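Local structure of CglIIR protein (Corynebacterium glutamicum, 6F1S) at residues 52-57 with 90-95; 94-99 with 127-132; 133-138 with 145-150. The protein probably serves the CglI restriction endonuclease as its helicase-like NTPase subunit, of which this chain is the C-terminal domain. All coordinates share one frame; numbering follows the deposited sequence.

Contact 1 (52-57 with 90-95); sequences IGMRAI and LTARMV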
ATOM      1  N   ILE A  52     -10.625   4.482   7.216  1.00 25.00           N
ATOM      2  CA  ILE A  52     -10.516   5.713   6.450  1.00 24.22           C
ATOM      3  C   ILE A  52     -11.514   5.686   5.292  1.00 24.36           C
ATOM      4  O   ILE A  52     -11.784   4.628   4.722  1.00 25.76           O
ATOM      5  CB  ILE A  52      -9.072   5.908   5.936  1.00 22.08           C
ATOM      6  CG1 ILE A  52      -8.901   7.266   5.256  1.00 22.95           C
ATOM      7  CG2 ILE A  52      -8.672   4.762   5.021  1.00 21.46           C
ATOM      8  CD1 ILE A  52      -7.492   7.532   4.770  1.00 23.57           C
ATOM      9  N   GLY A  53     -12.083   6.845   4.971  1.00 23.57           N
ATOM     10  CA  GLY A  53     -13.084   6.953   3.923  1.00 24.06           C
ATOM     11  C   GLY A  53     -12.545   6.660   2.533  1.00 25.94           C
ATOM     12  O   GLY A  53     -11.380   6.926   2.240  1.00 26.22           O
HETATM   13  N   MSE A  54     -13.411   6.126   1.676  1.00 27.57           N
HETATM   14  CA  MSE A  54     -13.042   5.689   0.328  1.00 29.10           C
HETATM   15  C   MSE A  54     -12.334   6.746  -0.500  1.00 31.14           C
HETATM   16  O   MSE A  54     -11.312   6.471  -1.121  1.00 31.94           O
HETATM   17  CB  MSE A  54     -14.287   5.226  -0.430  1.00 32.90           C
HETATM   18  CG  MSE A  54     -14.930   3.989   0.156  1.00 37.17           C
HETATM   19 SE   MSE A  54     -13.657   2.518   0.279  1.00 69.40          SE
HETATM   20  CE  MSE A  54     -14.872   1.135   0.915  1.00 44.25           C
ATOM     21  N   ARG A  55     -12.885   7.952  -0.515  1.00 31.70           N
ATOM     22  CA  ARG A  55     -12.307   9.040  -1.287  1.00 31.11           C
ATOM     23  C   ARG A  55     -10.882   9.374  -0.837  1.00 29.24           C
ATOM     24  O   ARG A  55     -10.038   9.771  -1.648  1.00 27.90           O
ATOM     25  CB  ARG A  55     -13.195  10.279  -1.193  1.00 34.50           C
ATOM     26  CG  ARG A  55     -12.656  11.462  -1.954  1.00 38.98           C
ATOM     27  CD  ARG A  55     -13.518  12.691  -1.765  1.00 42.67           C
ATOM     28  NE  ARG A  55     -12.912  13.861  -2.392  1.00 45.44           N
ATOM     29  CZ  ARG A  55     -13.445  15.076  -2.371  1.00 48.24           C
ATOM     30  NH1 ARG A  55     -14.603  15.285  -1.757  1.00 49.39           N
ATOM     31  NH2 ARG A  55     -12.820  16.081  -2.966  1.00 50.02           N
ATOM     32  N   ALA A  56     -10.611   9.204   0.454  1.00 27.40           N
ATOM     33  CA  ALA A  56      -9.294   9.531   0.991  1.00 26.08           C
ATOM     34  C   ALA A  56      -8.279   8.470   0.588  1.00 25.70           C
ATOM     35  O   ALA A  56      -7.129   8.782   0.278  1.00 26.78           O
ATOM     36  CB  ALA A  56      -9.352   9.671   2.502  1.00 25.36           C
ATOM     37  N   ILE A  57      -8.717   7.215   0.603  1.00 24.34           N
ATOM     38  CA  ILE A  57      -7.940   6.105   0.069  1.00 25.99           C
ATOM     39  C   ILE A  57      -7.561   6.341  -1.389  1.00 27.34           C
ATOM     40  O   ILE A  57      -6.391   6.206  -1.763  1.00 26.83           O
ATOM     41  CB  ILE A  57      -8.721   4.777   0.170  1.00 27.45           C
ATOM     42  CG1 ILE A  57      -8.632   4.210   1.580  1.00 27.76           C
ATOM     43  CG2 ILE A  57      -8.165   3.755  -0.800  1.00 28.24           C
ATOM     44  CD1 ILE A  57      -7.284   3.605   1.906  1.00 27.52           C
ATOM     45  N   LEU A  90     -19.638   1.887   4.334  1.00 43.62           N
ATOM     46  CA  LEU A  90     -18.450   1.038   4.351  1.00 40.06           C
ATOM     47  C   LEU A  90     -17.163   1.858   4.253  1.00 36.63           C
ATOM     48  O   LEU A  90     -17.037   2.746   3.408  1.00 35.25           O
ATOM     49  CB  LEU A  90     -18.500   0.013   3.220  1.00 41.14           C
ATOM     50  CG  LEU A  90     -17.338  -0.982   3.217  1.00 41.18           C
ATOM     51  CD1 LEU A  90     -17.294  -1.751   4.533  1.00 40.23           C
ATOM     52  CD2 LEU A  90     -17.437  -1.932   2.031  1.00 40.85           C
ATOM     53  N   THR A  91     -16.216   1.558   5.136  1.00 33.57           N
ATOM     54  CA  THR A  91     -14.931   2.237   5.130  1.00 31.20           C
ATOM     55  C   THR A  91     -13.808   1.252   4.815  1.00 29.29           C
ATOM     56  O   THR A  91     -13.962   0.039   4.976  1.00 28.48           O
ATOM     57  CB  THR A  91     -14.638   2.933   6.484  1.00 37.69           C
ATOM     58  OG1 THR A  91     -14.686   1.973   7.546  1.00 37.36           O
ATOM     59  CG2 THR A  91     -15.655   4.030   6.756  1.00 38.20           C
ATOM     60  N   ALA A  92     -12.682   1.783   4.359  1.00 26.09           N
ATOM     61  CA  ALA A  92     -11.501   0.969   4.136  1.00 25.47           C
ATOM     62  C   ALA A  92     -10.649   0.947   5.393  1.00 23.95           C
ATOM     63  O   ALA A  92     -10.690   1.874   6.203  1.00 23.67           O
ATOM     64  CB  ALA A  92     -10.696   1.492   2.951  1.00 24.27           C
ATOM     65  N   ARG A  93      -9.893  -0.131   5.558  1.00 22.63           N
ATOM     66  CA  ARG A  93      -8.919  -0.234   6.633  1.00 20.47           C
ATOM     67  C   ARG A  93      -7.530   0.065   6.075  1.00 18.95           C
ATOM     68  O   ARG A  93      -7.159  -0.428   5.007  1.00 18.53           O
ATOM     69  CB  ARG A  93      -8.968  -1.622   7.275  1.00 20.87           C
ATOM     70  CG  ARG A  93      -8.071  -1.798   8.491  1.00 20.53           C
ATOM     71  CD  ARG A  93      -8.265  -3.178   9.090  1.00 20.52           C
ATOM     72  NE  ARG A  93      -7.404  -3.424  10.242  1.00 20.04           N
ATOM     73  CZ  ARG A  93      -7.253  -4.611  10.823  1.00 20.69           C
ATOM     74  NH1 ARG A  93      -7.903  -5.672  10.357  1.00 20.28           N
ATOM     75  NH2 ARG A  93      -6.446  -4.739  11.869  1.00 19.83           N
HETATM   76  N   MSE A  94      -6.773   0.892   6.785  1.00 17.96           N
HETATM   77  CA  MSE A  94      -5.436   1.253   6.333  1.00 16.48           C
HETATM   78  C   MSE A  94      -4.396   1.016   7.422  1.00 14.77           C
HETATM   79  O   MSE A  94      -4.544   1.474   8.561  1.00 13.21           O
HETATM   80  CB  MSE A  94      -5.384   2.711   5.865  1.00 15.09           C
HETATM   81  CG  MSE A  94      -4.031   3.083   5.267  1.00 14.35           C
HETATM   82 SE   MSE A  94      -3.998   4.767   4.263  1.00 36.63          SE
HETATM   83  CE  MSE A  94      -3.938   6.022   5.755  1.00  8.59           C
ATOM     84  N   VAL A  95      -3.348   0.289   7.049  1.00 12.79           N
ATOM     85  CA  VAL A  95      -2.258  -0.028   7.953  1.00 12.24           C
ATOM     86  C   VAL A  95      -0.963   0.580   7.419  1.00 12.20           C
ATOM     87  O   VAL A  95      -0.574   0.335   6.277  1.00 13.20           O
ATOM     88  CB  VAL A  95      -2.103  -1.557   8.137  1.00 12.83           C
ATOM     89  CG1 VAL A  95      -0.905  -1.887   9.010  1.00 10.46           C
ATOM     90  CG2 VAL A  95      -3.384  -2.150   8.724  1.00 12.05           C
TER
HETATM   91  O   HOH W   1     -15.756   5.620   2.780  1.00 40.84           O
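Ile52 and Ala92 form an antiparallel hydrogen-bonded pair, their CA atoms 5.4 Å apart. Ile52 N gives to Ala92 O at 2.8 Å, and Ala92 N returns a bond to Ile52 O at 3.0 Å; both are bent at hydrogen, to 152° and 145°. The two side chains fall on one face of the sheet, where Ile52 reaches the next residue of that face, two positions on: its CG2 lies 4.0 Å from Met94 CB, and its CD1 meets the methyl end of Met94, a selenomethionine. The small Ala92 leaves its CB to be covered from the helix that follows Ile52. Ile57 CG1 comes to 3.7 Å from Ala92 CB, and SE of Met54, also selenomethionine, touches the same methyl at 4.1 Å. Met54 is bent at its second torsion (chi2 -56°), which carries SE back to Ala92; CE, beyond SE, rests 4.0 Å from Leu90 CG. A water closes the same end, accepting from Met54 N at 2.6 Å and donating to Leu90 O, while Gly53, at the N-cap position, offers its O to Ile57 N. The chain leaves the sheet just after Ile52, the last residue of strand 49-52, and its first helical turn covers the strand it has just bonded. Helix 73-86 backs this corner through Phe83 on Met54 and Leu80 on Ile57, and Tyr42 of helix 32-46 covers Ile52 and Met94. Ile57 also reaches Leu127 of strand 126-132, the neighbour of 92-100 on the side away from 49-52, which is an outermost strand within the chain.

Contact 2 (94-99 with 127-132); sequences MVLRTN and LILYRI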
HETATM    1  N   MSE A  94      -6.773   0.892   6.785  1.00 17.96           N
HETATM    2  CA  MSE A  94      -5.436   1.253   6.333  1.00 16.48           C
HETATM    3  C   MSE A  94      -4.396   1.016   7.422  1.00 14.77           C
HETATM    4  O   MSE A  94      -4.544   1.474   8.561  1.00 13.21           O
HETATM    5  CB  MSE A  94      -5.384   2.711   5.865  1.00 15.09           C
HETATM    6  CG  MSE A  94      -4.031   3.083   5.267  1.00 14.35           C
HETATM    7 SE   MSE A  94      -3.998   4.767   4.263  1.00 36.63          SE
HETATM    8  CE  MSE A  94      -3.938   6.022   5.755  1.00  8.59           C
ATOM      9  N   VAL A  95      -3.348   0.289   7.049  1.00 12.79           N
ATOM     10  CA  VAL A  95      -2.258  -0.028   7.953  1.00 12.24           C
ATOM     11  C   VAL A  95      -0.963   0.580   7.419  1.00 12.20           C
ATOM     12  O   VAL A  95      -0.574   0.335   6.277  1.00 13.20           O
ATOM     13  CB  VAL A  95      -2.103  -1.557   8.137  1.00 12.83           C
ATOM     14  CG1 VAL A  95      -0.905  -1.887   9.010  1.00 10.46           C
ATOM     15  CG2 VAL A  95      -3.384  -2.150   8.724  1.00 12.05           C
ATOM     16  N   LEU A  96      -0.320   1.397   8.248  1.00 12.96           N
ATOM     17  CA  LEU A  96       0.933   2.052   7.898  1.00 13.43           C
ATOM     18  C   LEU A  96       2.054   1.503   8.762  1.00 15.42           C
ATOM     19  O   LEU A  96       1.997   1.610   9.985  1.00 14.87           O
ATOM     20  CB  LEU A  96       0.841   3.572   8.089  1.00 13.20           C
ATOM     21  CG  LEU A  96      -0.308   4.340   7.437  1.00 13.55           C
ATOM     22  CD1 LEU A  96      -0.233   5.826   7.796  1.00 13.64           C
ATOM     23  CD2 LEU A  96      -0.307   4.151   5.933  1.00 12.42           C
ATOM     24  N   ARG A  97       3.063   0.912   8.129  1.00 15.62           N
ATOM     25  CA  ARG A  97       4.241   0.421   8.843  1.00 14.66           C
ATOM     26  C   ARG A  97       5.480   1.179   8.394  1.00 16.08           C
ATOM     27  O   ARG A  97       5.694   1.386   7.195  1.00 17.28           O
ATOM     28  CB  ARG A  97       4.453  -1.077   8.601  1.00 15.02           C
ATOM     29  CG  ARG A  97       3.247  -1.945   8.860  1.00 15.46           C
ATOM     30  CD  ARG A  97       2.942  -2.075  10.332  1.00 13.58           C
ATOM     31  NE  ARG A  97       1.908  -3.080  10.534  1.00 14.34           N
ATOM     32  CZ  ARG A  97       1.067  -3.094  11.557  1.00 15.95           C
ATOM     33  NH1 ARG A  97       1.130  -2.145  12.481  1.00 20.29           N
ATOM     34  NH2 ARG A  97       0.154  -4.048  11.648  1.00 13.21           N
ATOM     35  N   THR A  98       6.307   1.575   9.349  1.00 14.16           N
ATOM     36  CA  THR A  98       7.557   2.234   9.012  1.00 13.44           C
ATOM     37  C   THR A  98       8.750   1.392   9.462  1.00 14.22           C
ATOM     38  O   THR A  98       8.578   0.347  10.100  1.00 13.26           O
ATOM     39  CB  THR A  98       7.620   3.636   9.635  1.00 12.99           C
ATOM     40  OG1 THR A  98       7.545   3.529  11.061  1.00 13.86           O
ATOM     41  CG2 THR A  98       6.460   4.485   9.124  1.00 11.43           C
ATOM     42  N   ASN A  99       9.950   1.847   9.110  1.00 14.59           N
ATOM     43  CA  ASN A  99      11.195   1.142   9.422  1.00 15.02           C
ATOM     44  C   ASN A  99      11.167  -0.293   8.877  1.00 16.24           C
ATOM     45  O   ASN A  99      11.714  -1.211   9.474  1.00 15.20           O
ATOM     46  CB  ASN A  99      11.457   1.153  10.935  1.00 14.59           C
ATOM     47  CG  ASN A  99      12.796   0.527  11.308  1.00 17.02           C
ATOM     48  OD1 ASN A  99      13.800   0.719  10.618  1.00 16.73           O
ATOM     49  ND2 ASN A  99      12.803  -0.261  12.386  1.00 14.82           N
ATOM     50  N   LEU A 127      -5.855  -1.633   2.791  1.00 14.75           N
ATOM     51  CA  LEU A 127      -4.622  -1.083   2.228  1.00 12.43           C
ATOM     52  C   LEU A 127      -3.513  -1.108   3.274  1.00 13.44           C
ATOM     53  O   LEU A 127      -3.628  -0.497   4.338  1.00 14.11           O
ATOM     54  CB  LEU A 127      -4.831   0.349   1.718  1.00 12.23           C
ATOM     55  CG  LEU A 127      -3.588   1.117   1.232  1.00 13.66           C
ATOM     56  CD1 LEU A 127      -3.021   0.519  -0.051  1.00 11.83           C
ATOM     57  CD2 LEU A 127      -3.861   2.614   1.050  1.00  8.87           C
ATOM     58  N   ILE A 128      -2.444  -1.833   2.973  1.00 13.42           N
ATOM     59  CA  ILE A 128      -1.275  -1.861   3.838  1.00 13.17           C
ATOM     60  C   ILE A 128      -0.130  -1.131   3.145  1.00 13.99           C
ATOM     61  O   ILE A 128       0.232  -1.469   2.019  1.00 14.63           O
ATOM     62  CB  ILE A 128      -0.851  -3.308   4.177  1.00 13.09           C
ATOM     63  CG1 ILE A 128      -2.014  -4.070   4.827  1.00 12.46           C
ATOM     64  CG2 ILE A 128       0.375  -3.312   5.069  1.00  8.31           C
ATOM     65  CD1 ILE A 128      -1.671  -5.509   5.230  1.00 12.98           C
ATOM     66  N   LEU A 129       0.427  -0.124   3.808  1.00 13.00           N
ATOM     67  CA  LEU A 129       1.545   0.627   3.244  1.00 13.89           C
ATOM     68  C   LEU A 129       2.822   0.396   4.056  1.00 14.07           C
ATOM     69  O   LEU A 129       2.845   0.589   5.270  1.00 13.21           O
ATOM     70  CB  LEU A 129       1.210   2.122   3.172  1.00 13.99           C
ATOM     71  CG  LEU A 129       0.191   2.512   2.093  1.00 13.65           C
ATOM     72  CD1 LEU A 129      -0.375   3.916   2.305  1.00 14.05           C
ATOM     73  CD2 LEU A 129       0.802   2.402   0.717  1.00 13.14           C
ATOM     74  N   TYR A 130       3.873  -0.041   3.370  1.00 13.82           N
ATOM     75  CA  TYR A 130       5.170  -0.278   3.996  1.00 14.49           C
ATOM     76  C   TYR A 130       6.161   0.806   3.600  1.00 15.36           C
ATOM     77  O   TYR A 130       6.405   1.022   2.408  1.00 15.63           O
ATOM     78  CB  TYR A 130       5.733  -1.648   3.601  1.00 14.40           C
ATOM     79  CG  TYR A 130       5.366  -2.793   4.522  1.00 15.36           C
ATOM     80  CD1 TYR A 130       4.169  -2.796   5.217  1.00 15.90           C
ATOM     81  CD2 TYR A 130       6.225  -3.877   4.689  1.00 15.39           C
ATOM     82  CE1 TYR A 130       3.828  -3.846   6.051  1.00 15.74           C
ATOM     83  CE2 TYR A 130       5.895  -4.926   5.526  1.00 15.60           C
ATOM     84  CZ  TYR A 130       4.693  -4.903   6.205  1.00 16.18           C
ATOM     85  OH  TYR A 130       4.342  -5.937   7.045  1.00 15.50           O
ATOM     86  N   ARG A 131       6.731   1.482   4.594  1.00 14.78           N
ATOM     87  CA  ARG A 131       7.748   2.498   4.338  1.00 14.28           C
ATOM     88  C   ARG A 131       9.134   1.879   4.440  1.00 13.73           C
ATOM     89  O   ARG A 131       9.526   1.389   5.491  1.00 11.41           O
ATOM     90  CB  ARG A 131       7.613   3.671   5.313  1.00 14.96           C
ATOM     91  CG  ARG A 131       8.413   4.919   4.934  1.00 14.47           C
ATOM     92  CD  ARG A 131       8.344   5.968   6.037  1.00 15.28           C
ATOM     93  NE  ARG A 131       8.957   7.234   5.650  1.00 15.78           N
ATOM     94  CZ  ARG A 131      10.249   7.512   5.795  1.00 17.19           C
ATOM     95  NH1 ARG A 131      11.069   6.606   6.314  1.00 15.81           N
ATOM     96  NH2 ARG A 131      10.722   8.693   5.417  1.00 17.55           N
ATOM     97  N   ILE A 132       9.869   1.898   3.335  1.00 17.42           N
ATOM     98  CA  ILE A 132      11.198   1.302   3.287  1.00 18.19           C
ATOM     99  C   ILE A 132      12.249   2.357   2.987  1.00 20.53           C
ATOM    100  O   ILE A 132      12.156   3.066   1.985  1.00 19.48           O
ATOM    101  CB  ILE A 132      11.282   0.193   2.228  1.00 16.34           C
ATOM    102  CG1 ILE A 132      10.268  -0.905   2.536  1.00 14.70           C
ATOM    103  CG2 ILE A 132      12.695  -0.377   2.154  1.00 15.44           C
ATOM    104  CD1 ILE A 132      10.156  -1.953   1.455  1.00 15.46           C
TER
HETATM  105  O   HOH W   2      10.919   4.066   7.129  1.00 15.09           O
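Arg97 lays its aliphatic stem against the Tyr130 ring, CG 3.4 Å from CE1. CG stands anti to the carbonyl carbon (chi1 -52°), which brings it to the ring; a second bend at chi2, -72°, swings CD aside, and the guanidinium ends with one face over Val95 CG1. CB and CG meet the ring obliquely; the guanidinium plane is turned 65° from it. On the same face of the sheet Val95 CB meets Ile128 CG1 at 4.2 Å. The opposite face is apolar at Met94, Leu96, Leu127 and Leu129, and Arg131 follows on that side. Leu96 and Leu129 lie side by side, CD2 to CD1 3.6 Å, and Met94 runs alongside Leu127 with SE 3.9 Å from CD2. Between the two faces four nearly straight backbone bonds, among them Leu129 N to Val95 O at 2.7 Å, hold the parallel strands of a beta-alpha-beta unit whose helix is 112-120. Arg131, extended from CG to NE, passes its CD 3.9 Å from Thr98 CG2; a water in the plane of its guanidinium accepts from NH1 at 2.7 Å and from Asn99 N at 3.1 Å. Tyr130 OH bonds Ser111 N. The chemistry is divided: arginine stems give apolar contact, while the charged ends, probably compensated, pair elsewhere: Arg97 with Asp114 (helix 112-120) and Glu48, Arg131 with Asp36 (helix 32-46) and Glu133 just after its own strand.

Contact 3 (133-138 with 145-150); sequences EGVNDA and PTWSSD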
ATOM      1  N   GLU A 133      13.248   2.446   3.860  1.00 24.42           N
ATOM      2  CA  GLU A 133      14.294   3.453   3.745  1.00 27.42           C
ATOM      3  C   GLU A 133      15.662   2.862   4.078  1.00 26.20           C
ATOM      4  O   GLU A 133      15.777   2.014   4.955  1.00 24.98           O
ATOM      5  CB  GLU A 133      13.986   4.633   4.668  1.00 32.09           C
ATOM      6  CG  GLU A 133      14.936   5.805   4.546  1.00 38.73           C
ATOM      7  CD  GLU A 133      14.924   6.690   5.778  1.00 44.70           C
ATOM      8  OE1 GLU A 133      13.886   7.324   6.059  1.00 43.76           O
ATOM      9  OE2 GLU A 133      15.958   6.745   6.475  1.00 51.85           O
ATOM     10  N   GLY A 134      16.695   3.309   3.370  1.00 26.69           N
ATOM     11  CA  GLY A 134      18.065   2.925   3.671  1.00 24.73           C
ATOM     12  C   GLY A 134      18.419   1.514   3.246  1.00 23.66           C
ATOM     13  O   GLY A 134      19.161   0.816   3.934  1.00 24.59           O
ATOM     14  N   VAL A 135      17.895   1.104   2.097  1.00 24.00           N
ATOM     15  CA  VAL A 135      18.064  -0.248   1.582  1.00 24.04           C
ATOM     16  C   VAL A 135      18.716  -0.210   0.195  1.00 26.85           C
ATOM     17  O   VAL A 135      19.486  -1.104  -0.175  1.00 26.44           O
ATOM     18  CB  VAL A 135      16.693  -0.976   1.529  1.00 24.81           C
ATOM     19  CG1 VAL A 135      16.627  -1.980   0.402  1.00 25.33           C
ATOM     20  CG2 VAL A 135      16.384  -1.632   2.865  1.00 24.51           C
ATOM     21  N   ASN A 136      18.419   0.849  -0.550  1.00 30.12           N
ATOM     22  CA  ASN A 136      18.856   0.984  -1.938  1.00 34.67           C
ATOM     23  C   ASN A 136      20.372   0.997  -2.121  1.00 39.13           C
ATOM     24  O   ASN A 136      20.892   0.328  -3.012  1.00 39.64           O
ATOM     25  CB  ASN A 136      18.257   2.254  -2.552  1.00 34.38           C
ATOM     26  CG  ASN A 136      16.841   2.046  -3.052  1.00 34.52           C
ATOM     27  OD1 ASN A 136      16.261   0.974  -2.880  1.00 33.58           O
ATOM     28  ND2 ASN A 136      16.278   3.071  -3.681  1.00 35.45           N
ATOM     29  N   ASP A 137      21.073   1.756  -1.281  1.00 41.97           N
ATOM     30  CA  ASP A 137      22.521   1.917  -1.420  1.00 44.21           C
ATOM     31  C   ASP A 137      23.271   0.594  -1.347  1.00 41.52           C
ATOM     32  O   ASP A 137      24.102   0.310  -2.199  1.00 42.01           O
ATOM     33  CB  ASP A 137      23.062   2.871  -0.356  1.00 49.02           C
ATOM     34  CG  ASP A 137      22.719   4.316  -0.646  1.00 54.80           C
ATOM     35  OD1 ASP A 137      22.543   4.658  -1.834  1.00 54.72           O
ATOM     36  OD2 ASP A 137      22.621   5.112   0.313  1.00 59.79           O
ATOM     37  N   ALA A 138      22.977  -0.216  -0.338  1.00 39.61           N
ATOM     38  CA  ALA A 138      23.645  -1.507  -0.197  1.00 37.85           C
ATOM     39  C   ALA A 138      23.393  -2.388  -1.419  1.00 36.62           C
ATOM     40  O   ALA A 138      24.312  -3.013  -1.943  1.00 36.44           O
ATOM     41  CB  ALA A 138      23.185  -2.211   1.070  1.00 36.14           C
ATOM     42  N   PRO A 145      18.644  -5.320  -7.436  1.00 35.16           N
ATOM     43  CA  PRO A 145      17.462  -4.472  -7.654  1.00 31.85           C
ATOM     44  C   PRO A 145      17.169  -3.503  -6.504  1.00 27.99           C
ATOM     45  O   PRO A 145      17.334  -3.844  -5.332  1.00 26.33           O
ATOM     46  CB  PRO A 145      16.329  -5.490  -7.800  1.00 31.98           C
ATOM     47  CG  PRO A 145      16.986  -6.707  -8.305  1.00 33.08           C
ATOM     48  CD  PRO A 145      18.325  -6.746  -7.633  1.00 34.66           C
ATOM     49  N   THR A 146      16.742  -2.296  -6.862  1.00 26.17           N
ATOM     50  CA  THR A 146      16.461  -1.242  -5.899  1.00 25.03           C
ATOM     51  C   THR A 146      15.039  -0.717  -6.084  1.00 25.09           C
ATOM     52  O   THR A 146      14.465  -0.846  -7.163  1.00 27.22           O
ATOM     53  CB  THR A 146      17.452  -0.075  -6.050  1.00 24.52           C
ATOM     54  OG1 THR A 146      17.466   0.361  -7.415  1.00 24.63           O
ATOM     55  CG2 THR A 146      18.852  -0.507  -5.652  1.00 24.02           C
ATOM     56  N   TRP A 147      14.473  -0.127  -5.035  1.00 24.18           N
ATOM     57  CA  TRP A 147      13.181   0.534  -5.154  1.00 23.57           C
ATOM     58  C   TRP A 147      13.381   1.836  -5.927  1.00 24.32           C
ATOM     59  O   TRP A 147      14.496   2.338  -6.005  1.00 25.22           O
ATOM     60  CB  TRP A 147      12.564   0.797  -3.778  1.00 21.01           C
ATOM     61  CG  TRP A 147      12.365  -0.447  -2.947  1.00 20.97           C
ATOM     62  CD1 TRP A 147      13.199  -0.923  -1.976  1.00 20.01           C
ATOM     63  CD2 TRP A 147      11.266  -1.372  -3.014  1.00 19.27           C
ATOM     64  NE1 TRP A 147      12.690  -2.081  -1.436  1.00 18.23           N
ATOM     65  CE2 TRP A 147      11.502  -2.378  -2.056  1.00 18.19           C
ATOM     66  CE3 TRP A 147      10.102  -1.445  -3.792  1.00 18.69           C
ATOM     67  CZ2 TRP A 147      10.623  -3.443  -1.851  1.00 18.86           C
ATOM     68  CZ3 TRP A 147       9.230  -2.506  -3.588  1.00 18.92           C
ATOM     69  CH2 TRP A 147       9.494  -3.488  -2.624  1.00 18.20           C
ATOM     70  N   SER A 148      12.308   2.377  -6.493  1.00 24.66           N
ATOM     71  CA  SER A 148      12.415   3.533  -7.380  1.00 26.23           C
ATOM     72  C   SER A 148      12.809   4.800  -6.631  1.00 27.73           C
ATOM     73  O   SER A 148      13.222   5.780  -7.242  1.00 29.08           O
ATOM     74  CB  SER A 148      11.100   3.761  -8.132  1.00 26.05           C
ATOM     75  OG  SER A 148      10.034   4.031  -7.236  1.00 26.78           O
ATOM     76  N   SER A 149      12.681   4.780  -5.309  1.00 27.97           N
ATOM     77  CA  SER A 149      13.087   5.923  -4.503  1.00 28.14           C
ATOM     78  C   SER A 149      13.433   5.521  -3.077  1.00 29.65           C
ATOM     79  O   SER A 149      13.055   4.450  -2.600  1.00 30.69           O
ATOM     80  CB  SER A 149      11.992   6.994  -4.486  1.00 28.10           C
ATOM     81  OG  SER A 149      10.839   6.544  -3.799  1.00 27.48           O
ATOM     82  N   ASP A 150      14.172   6.401  -2.414  1.00 31.22           N
ATOM     83  CA  ASP A 150      14.518   6.248  -1.017  1.00 30.78           C
ATOM     84  C   ASP A 150      14.173   7.556  -0.311  1.00 30.25           C
ATOM     85  O   ASP A 150      14.793   8.583  -0.573  1.00 30.13           O
ATOM     86  CB  ASP A 150      16.003   5.901  -0.852  1.00 32.15           C
ATOM     87  CG  ASP A 150      16.396   5.665   0.599  1.00 33.28           C
ATOM     88  OD1 ASP A 150      15.565   5.153   1.370  1.00 33.83           O
ATOM     89  OD2 ASP A 150      17.538   5.990   0.978  1.00 35.39           O
TER
HETATM   90  O   HOH W   3      16.137   2.272   0.400  1.00 21.69           O
HETATM   91  O   HOH W   4      19.844   3.409   0.580  1.00 33.16           O
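Thr146 meets Asn136 at about a right angle: its CG2 rests 3.4 Å from Asn136 O, and its CB 3.5 Å from Asn136 OD1. One residue on, the Asn136 carboxamide grips the backbone of Trp147 on both its polar atoms. Trp147 N gives to Asn136 OD1 at 3.0 Å, bent to 144° at hydrogen and arriving from out of the carbonyl plane; Asn136 ND2 returns a weak bond to Trp147 O, also at 3.0 Å. Together the two bonds limit how far the amide can rotate. OD1 also lies near the plane of the indole, at its CD1 edge, where Val135 CG1 approaches CD1 at 4.3 Å. The indole itself points into the domain, NE1 bonding Val102 O and the ring packing on Ile152 and Val154. These residues belong to the connection that leaves strand 126-132, makes the short helix 136-141 and returns to its antiparallel neighbour 152-158, a surface excursion beyond the C-terminal end of strand 126-132 that Trp147 and Asn136 draw back together. Ser149 turns its hydroxyl onward to Pro151 O. Asp150, its CG anti to the backbone N (chi1 -177°), swings its carboxylate across to the turn just before the helix, at Gly134. Gly134 N gives to OD1 on the syn side at 2.9 Å and 160°, while OD1 crowds against CA and CG of Glu133, whose own carboxylate is engaged by Arg131. Two waters extend the reach of Asp150: one accepts from Val135 N at 2.7 Å, the other from Asp137 N at 2.8 Å, and each donates weakly to a carboxylate oxygen, OD1 and OD2 respectively, a placement in which the negative charge probably interacts favourably with the helix N-terminus.

How the contacts relate
The three contacts run from one end of the central mixed sheet to a surface loop beyond the other. Contacts 1 and 2 have centres about 14 Å apart and share Met94 and Val95 of strand 92-100, which pairs antiparallel with 49-52 and parallel with 126-132; they also touch, Ile57 CD1 packing 3.7 Å from Leu127 CD2. Contact 3 follows directly in the chain after strand 126-132, its centre about 16 Å from that of contact 2, and meets it where Ile132 packs on Trp147. Contacts 1 and 3 lie on opposite sides of the domain's centre, about 28 Å between centres; the strand pair of contact 2 joins the edge-strand corner to the surface connection, so the three span this C-terminal domain.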